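S12 family peptidase (Streptomyces sp. 82F2, PDB 3WWX) probably hydrolyses amide bonds with D-stereospecificity, as a serine-dependent amidohydrolase of the S12 peptidase family with a beta-lactamase-like fold. Local coordinates at residues A[148-152]-A[153-157]; A[138-141]-A[142-146]. All blocks are in the same frame, centred on the assembly; numbering follows the deposited sequence.

How the contacts relate
Contacts 1 and 2 follow one another along the chain, with centres about 17 Å apart and no touch beyond their junction in sequence. Contact 2 comes first, on helix 136-144; contact 1 lies in the loop between that helix and helix 160-174. The helical contact is partly buried, with Leu139, Val140 and Ala143 packed on helix 160-174, and it is built from main-chain hydrogen bonds and aliphatic carbon. The loop contact lies at the surface with none of its touching residues buried; there one turn bond, a CH-pi contact and a water link opposing arms. The centres of contacts 1 and 2 lie about 20 and 21 Å from the centre of the chain.

Contact 1 of 2, residues A[148-152]-A[153-157]; sequences PDFTP and GASWN
The Phe150 ring carries most of the contact with 153-157. Ser155 CB stands over the centre of the Phe150 ring, 3.6 Å from its centroid and only 6° off the ring normal, a CH-pi contact. Asn157 CB approaches at the edge of the same ring, in its plane, 3.6 Å from Phe150 CE2. The ring is brought there by chi1 of 52°, which sets CG between the backbone N and the carbonyl carbon and swings the phenyl group across to the returning arm.

The main-chain bond runs from Ala154 N to Thr151 O at 3.0 Å, closing a type II beta turn from Thr151 to Ala154. With Pro152 and Gly153 at its two central positions, the turn follows the classic proline-glycine pattern; Gly153 has a positive phi, which glycine accepts readily. The chain reverses here. The loop is also tied down by its neighbours: backbone hydrogen bonds pair Asp149 with Gly107, Gly153 with Thr105 and Asn157 with His104.

Polar contact between the side chains is indirect. A water lies 2.7 Å from Asp149 OD2 and accepts from Asn157 ND2 at 3.1 Å. The carboxylate and amide planes stand 70° apart; Asn157 ND2 comes within 3.2 Å of Asp149 OD2, but its N-H is poorly aimed for a direct bond.

Contact 2 of 2, residues A[138-141]-A[142-146]; sequences QLVA and VAMAH
Most of helix 136-144 is spanned here, by main-chain bonds mainly of the i to i+4 kind, in which residues 138-141 meet those one turn later. Val142 N donates to Gln138 O at 3.1 Å with an N-H...O angle of 154°. The next bond, Ala143 N to Leu139 O, is stretched to 3.4 Å and counts as weak. Met144 N is shared: it is bonded to Val140 O at 3.0 Å, and makes a second, weak bond to Ala141 O with an N-H...O angle of 127°. This i to i+3 branch, together with the bond from His146 N to Ala143 O, is consistent with a tighter, i to i+3 pattern around residues 143-146.

In the beta-lactamase-like fold of this enzyme, the helix packs against helix 160-174: Leu139 rests on Val164, Val140 on Leu165 and Met168, and Ala143 on Thr161.

Among side chains, Val140 and Met144 lie side by side and point the same way, with Val140 CG1 3.9 Å from Met144 CG. Met144 chi1 of -66° places CG beside its own backbone N, and CG consequently also comes within 3.2 Å of Val140 O. On another flank, Gln138 is bent at chi2, which carries its amide forward toward the next turn, until NE2 lies 4.1 Å from Val142 CG2. Just after the helix, His146 stacks on Tyr109 and its NE2 bonds Asp114 OD1, a residue that Val142 also touches.

Contact 1 of 2, residues A[148-152]-A[153-157]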
ATOM      1  N   PRO A 148      -4.027 -18.210  13.776  1.00 12.09           N
ATOM      2  CA  PRO A 148      -3.148 -17.042  13.668  1.00 11.12           C
ATOM      3  C   PRO A 148      -1.700 -17.417  13.446  1.00 12.54           C
ATOM      4  O   PRO A 148      -1.272 -18.525  13.763  1.00 12.82           O
ATOM      5  CB  PRO A 148      -3.286 -16.382  15.048  1.00 14.02           C
ATOM      6  CG  PRO A 148      -4.559 -16.871  15.585  1.00 15.99           C
ATOM      7  CD  PRO A 148      -4.716 -18.261  15.076  1.00 14.01           C
ATOM      8  N   ASP A 149      -0.917 -16.481  12.926  1.00 12.49           N
ATOM      9  CA  ASP A 149       0.535 -16.666  12.836  1.00 11.53           C
ATOM     10  C   ASP A 149       1.223 -16.639  14.205  1.00 12.29           C
ATOM     11  O   ASP A 149       2.240 -17.312  14.398  1.00 17.04           O
ATOM     12  CB  ASP A 149       1.139 -15.598  11.912  1.00 12.66           C
ATOM     13  CG  ASP A 149       0.779 -15.808  10.468  1.00 14.09           C
ATOM     14  OD1 ASP A 149       0.896 -16.934   9.962  1.00 14.34           O
ATOM     15  OD2 ASP A 149       0.360 -14.820   9.836  1.00 15.08           O
ATOM     16  N   PHE A 150       0.696 -15.838  15.119  1.00 13.11           N
ATOM     17  CA  PHE A 150       1.277 -15.698  16.443  1.00 14.40           C
ATOM     18  C   PHE A 150       0.278 -15.021  17.367  1.00 12.83           C
ATOM     19  O   PHE A 150      -0.747 -14.494  16.924  1.00 13.99           O
ATOM     20  CB  PHE A 150       2.620 -14.945  16.385  1.00 14.32           C
ATOM     21  CG  PHE A 150       2.562 -13.640  15.658  1.00 14.04           C
ATOM     22  CD1 PHE A 150       2.135 -12.505  16.310  1.00 14.54           C
ATOM     23  CD2 PHE A 150       2.964 -13.544  14.335  1.00 15.05           C
ATOM     24  CE1 PHE A 150       2.092 -11.306  15.667  1.00 15.86           C
ATOM     25  CE2 PHE A 150       2.923 -12.333  13.681  1.00 13.35           C
ATOM     26  CZ  PHE A 150       2.485 -11.224  14.347  1.00 12.99           C
ATOM     27  N   THR A 151       0.576 -15.053  18.668  1.00 16.96           N
ATOM     28  CA  THR A 151      -0.259 -14.426  19.675  1.00 17.39           C
ATOM     29  C   THR A 151      -0.150 -12.912  19.517  1.00 14.43           C
ATOM     30  O   THR A 151       0.926 -12.397  19.226  1.00 16.36           O
ATOM     31  CB  THR A 151       0.178 -14.851  21.111  1.00 23.03           C
ATOM     32  OG1 THR A 151       1.484 -14.348  21.382  1.00 33.38           O
ATOM     33  CG2 THR A 151       0.220 -16.339  21.233  1.00 26.70           C
ATOM     34  N   PRO A 152      -1.264 -12.197  19.701  1.00 16.04           N
ATOM     35  CA  PRO A 152      -1.222 -10.754  19.450  1.00 15.32           C
ATOM     36  C   PRO A 152      -0.095 -10.045  20.180  1.00 18.41           C
ATOM     37  O   PRO A 152       0.119 -10.284  21.370  1.00 17.63           O
ATOM     38  CB  PRO A 152      -2.587 -10.287  19.937  1.00 18.23           C
ATOM     39  CG  PRO A 152      -3.477 -11.467  19.694  1.00 19.10           C
ATOM     40  CD  PRO A 152      -2.622 -12.659  20.032  1.00 18.59           C
ATOM     41  N   GLY A 153       0.644  -9.213  19.459  1.00 16.87           N
ATOM     42  CA  GLY A 153       1.724  -8.430  20.026  1.00 17.20           C
ATOM     43  C   GLY A 153       3.064  -9.125  20.070  1.00 17.32           C
ATOM     44  O   GLY A 153       4.078  -8.481  20.345  1.00 20.41           O
ATOM     45  N   ALA A 154       3.095 -10.428  19.804  1.00 17.15           N
ATOM     46  CA  ALA A 154       4.314 -11.215  20.041  1.00 18.92           C
ATOM     47  C   ALA A 154       5.348 -11.143  18.929  1.00 20.60           C
ATOM     48  O   ALA A 154       6.502 -11.501  19.132  1.00 22.24           O
ATOM     49  CB  ALA A 154       3.960 -12.673  20.316  1.00 18.80           C
ATOM     50  N   SER A 155       4.941 -10.700  17.736  1.00 14.20           N
ATOM     51  CA  SER A 155       5.845 -10.679  16.606  1.00 14.31           C
ATOM     52  C   SER A 155       5.288  -9.702  15.580  1.00 13.56           C
ATOM     53  O   SER A 155       4.478  -8.832  15.910  1.00 15.15           O
ATOM     54  CB  SER A 155       6.013 -12.090  16.012  1.00 15.52           C
ATOM     55  OG  SER A 155       7.100 -12.168  15.091  1.00 18.44           O
ATOM     56  N   TRP A 156       5.775  -9.838  14.352  1.00 13.19           N
ATOM     57  CA  TRP A 156       5.339  -8.997  13.233  1.00 13.07           C
ATOM     58  C   TRP A 156       5.209  -9.881  12.008  1.00 14.39           C
ATOM     59  O   TRP A 156       6.093 -10.711  11.698  1.00 13.85           O
ATOM     60  CB  TRP A 156       6.372  -7.899  12.956  1.00 14.47           C
ATOM     61  CG  TRP A 156       5.935  -6.899  11.894  1.00 13.54           C
ATOM     62  CD1 TRP A 156       5.245  -5.732  12.103  1.00 12.26           C
ATOM     63  CD2 TRP A 156       6.133  -6.994  10.474  1.00 11.96           C
ATOM     64  NE1 TRP A 156       5.015  -5.104  10.914  1.00 12.08           N
ATOM     65  CE2 TRP A 156       5.549  -5.851   9.896  1.00 13.26           C
ATOM     66  CE3 TRP A 156       6.756  -7.922   9.642  1.00 13.46           C
ATOM     67  CZ2 TRP A 156       5.566  -5.620   8.526  1.00 13.20           C
ATOM     68  CZ3 TRP A 156       6.787  -7.683   8.277  1.00 13.05           C
ATOM     69  CH2 TRP A 156       6.180  -6.542   7.731  1.00 13.27           C
ATOM     70  N   ASN A 157       4.107  -9.706  11.290  1.00 11.08           N
ATOM     71  CA  ASN A 157       3.969 -10.338   9.990  1.00 12.39           C
ATOM     72  C   ASN A 157       2.979  -9.547   9.170  1.00 11.17           C
ATOM     73  O   ASN A 157       1.893  -9.242   9.633  1.00 10.76           O
ATOM     74  CB  ASN A 157       3.486 -11.782  10.136  1.00 12.25           C
ATOM     75  CG  ASN A 157       3.316 -12.458   8.804  1.00 16.71           C
ATOM     76  OD1 ASN A 157       4.295 -12.789   8.153  1.00 20.24           O
ATOM     77  ND2 ASN A 157       2.070 -12.601   8.360  1.00 18.92           N
TER
HETATM   78  O   HOH W   1      -0.149 -12.207  10.504  1.00 12.79           O

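Contact 2 of 2, residues A[138-141]-A[142-146]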
ATOM      1  N   GLN A 138     -16.188 -11.471   3.240  1.00 10.48           N
ATOM      2  CA  GLN A 138     -15.741 -12.705   2.586  1.00 10.06           C
ATOM      3  C   GLN A 138     -14.232 -12.884   2.701  1.00 10.23           C
ATOM      4  O   GLN A 138     -13.741 -13.995   2.937  1.00 11.59           O
ATOM      5  CB  GLN A 138     -16.172 -12.758   1.119  1.00 10.29           C
ATOM      6  CG  GLN A 138     -15.710 -14.018   0.377  1.00  9.19           C
ATOM      7  CD  GLN A 138     -16.381 -15.269   0.873  1.00 13.11           C
ATOM      8  OE1 GLN A 138     -17.517 -15.553   0.501  1.00 12.39           O
ATOM      9  NE2 GLN A 138     -15.696 -16.019   1.724  1.00 12.59           N
ATOM     10  N   LEU A 139     -13.469 -11.815   2.517  1.00  9.67           N
ATOM     11  CA  LEU A 139     -12.022 -11.901   2.668  1.00  9.56           C
ATOM     12  C   LEU A 139     -11.637 -12.290   4.096  1.00  8.91           C
ATOM     13  O   LEU A 139     -10.749 -13.100   4.315  1.00  9.45           O
ATOM     14  CB  LEU A 139     -11.388 -10.570   2.271  1.00  9.00           C
ATOM     15  CG  LEU A 139     -11.587 -10.182   0.796  1.00  9.74           C
ATOM     16  CD1 LEU A 139     -10.991  -8.804   0.555  1.00 10.85           C
ATOM     17  CD2 LEU A 139     -10.990 -11.217  -0.168  1.00 11.85           C
ATOM     18  N   VAL A 140     -12.278 -11.687   5.085  1.00  9.57           N
ATOM     19  CA  VAL A 140     -11.987 -12.026   6.472  1.00 11.18           C
ATOM     20  C   VAL A 140     -12.371 -13.493   6.724  1.00 10.73           C
ATOM     21  O   VAL A 140     -11.629 -14.229   7.389  1.00 10.53           O
ATOM     22  CB  VAL A 140     -12.701 -11.062   7.427  1.00 11.27           C
ATOM     23  CG1 VAL A 140     -12.560 -11.520   8.864  1.00 12.69           C
ATOM     24  CG2 VAL A 140     -12.165  -9.631   7.251  1.00 11.53           C
ATOM     25  N   ALA A 141     -13.496 -13.940   6.182  1.00 11.16           N
ATOM     26  CA  ALA A 141     -13.899 -15.345   6.359  1.00 11.56           C
ATOM     27  C   ALA A 141     -12.825 -16.301   5.873  1.00 10.71           C
ATOM     28  O   ALA A 141     -12.560 -17.332   6.519  1.00 11.83           O
ATOM     29  CB  ALA A 141     -15.204 -15.637   5.617  1.00 11.50           C
ATOM     30  N   VAL A 142     -12.206 -15.987   4.741  1.00 11.10           N
ATOM     31  CA  VAL A 142     -11.148 -16.824   4.212  1.00  9.97           C
ATOM     32  C   VAL A 142     -10.045 -17.013   5.268  1.00 11.22           C
ATOM     33  O   VAL A 142      -9.557 -18.127   5.500  1.00 11.04           O
ATOM     34  CB  VAL A 142     -10.570 -16.220   2.909  1.00  9.37           C
ATOM     35  CG1 VAL A 142      -9.269 -16.885   2.506  1.00 11.00           C
ATOM     36  CG2 VAL A 142     -11.572 -16.333   1.782  1.00 12.50           C
ATOM     37  N   ALA A 143      -9.646 -15.930   5.908  1.00  9.74           N
ATOM     38  CA  ALA A 143      -8.615 -15.984   6.938  1.00  9.81           C
ATOM     39  C   ALA A 143      -9.034 -16.728   8.187  1.00 10.20           C
ATOM     40  O   ALA A 143      -8.204 -17.373   8.824  1.00 10.65           O
ATOM     41  CB  ALA A 143      -8.164 -14.557   7.295  1.00 10.59           C
ATOM     42  N   MET A 144     -10.316 -16.654   8.536  1.00  9.70           N
ATOM     43  CA  MET A 144     -10.803 -17.179   9.811  1.00 10.05           C
ATOM     44  C   MET A 144     -10.956 -18.702   9.836  1.00 11.09           C
ATOM     45  O   MET A 144     -11.274 -19.263  10.881  1.00 11.59           O
ATOM     46  CB  MET A 144     -12.104 -16.482  10.192  1.00 11.25           C
ATOM     47  CG  MET A 144     -11.915 -14.984  10.502  1.00 11.62           C
ATOM     48  SD  MET A 144     -10.843 -14.615  11.891  1.00 11.91           S
ATOM     49  CE  MET A 144      -9.308 -14.176  11.056  1.00 12.98           C
ATOM     50  N   ALA A 145     -10.684 -19.368   8.726  1.00 10.75           N
ATOM     51  CA  ALA A 145     -10.572 -20.827   8.730  1.00 11.57           C
ATOM     52  C   ALA A 145      -9.298 -21.275   9.426  1.00 13.14           C
ATOM     53  O   ALA A 145      -9.186 -22.423   9.860  1.00 13.36           O
ATOM     54  CB  ALA A 145     -10.584 -21.342   7.310  1.00 13.39           C
ATOM     55  N   HIS A 146      -8.347 -20.356   9.561  1.00 10.80           N
ATOM     56  CA  HIS A 146      -6.978 -20.717   9.877  1.00 11.22           C
ATOM     57  C   HIS A 146      -6.538 -20.216  11.234  1.00 10.22           C
ATOM     58  O   HIS A 146      -7.131 -19.299  11.791  1.00 10.88           O
ATOM     59  CB  HIS A 146      -6.045 -20.097   8.840  1.00 12.89           C
ATOM     60  CG  HIS A 146      -6.356 -20.496   7.439  1.00 11.64           C
ATOM     61  ND1 HIS A 146      -6.154 -21.785   6.981  1.00 17.59           N
ATOM     62  CD2 HIS A 146      -6.892 -19.810   6.404  1.00  9.61           C
ATOM     63  CE1 HIS A 146      -6.520 -21.860   5.714  1.00 19.21           C
ATOM     64  NE2 HIS A 146      -6.962 -20.670   5.335  1.00 13.35           N
TER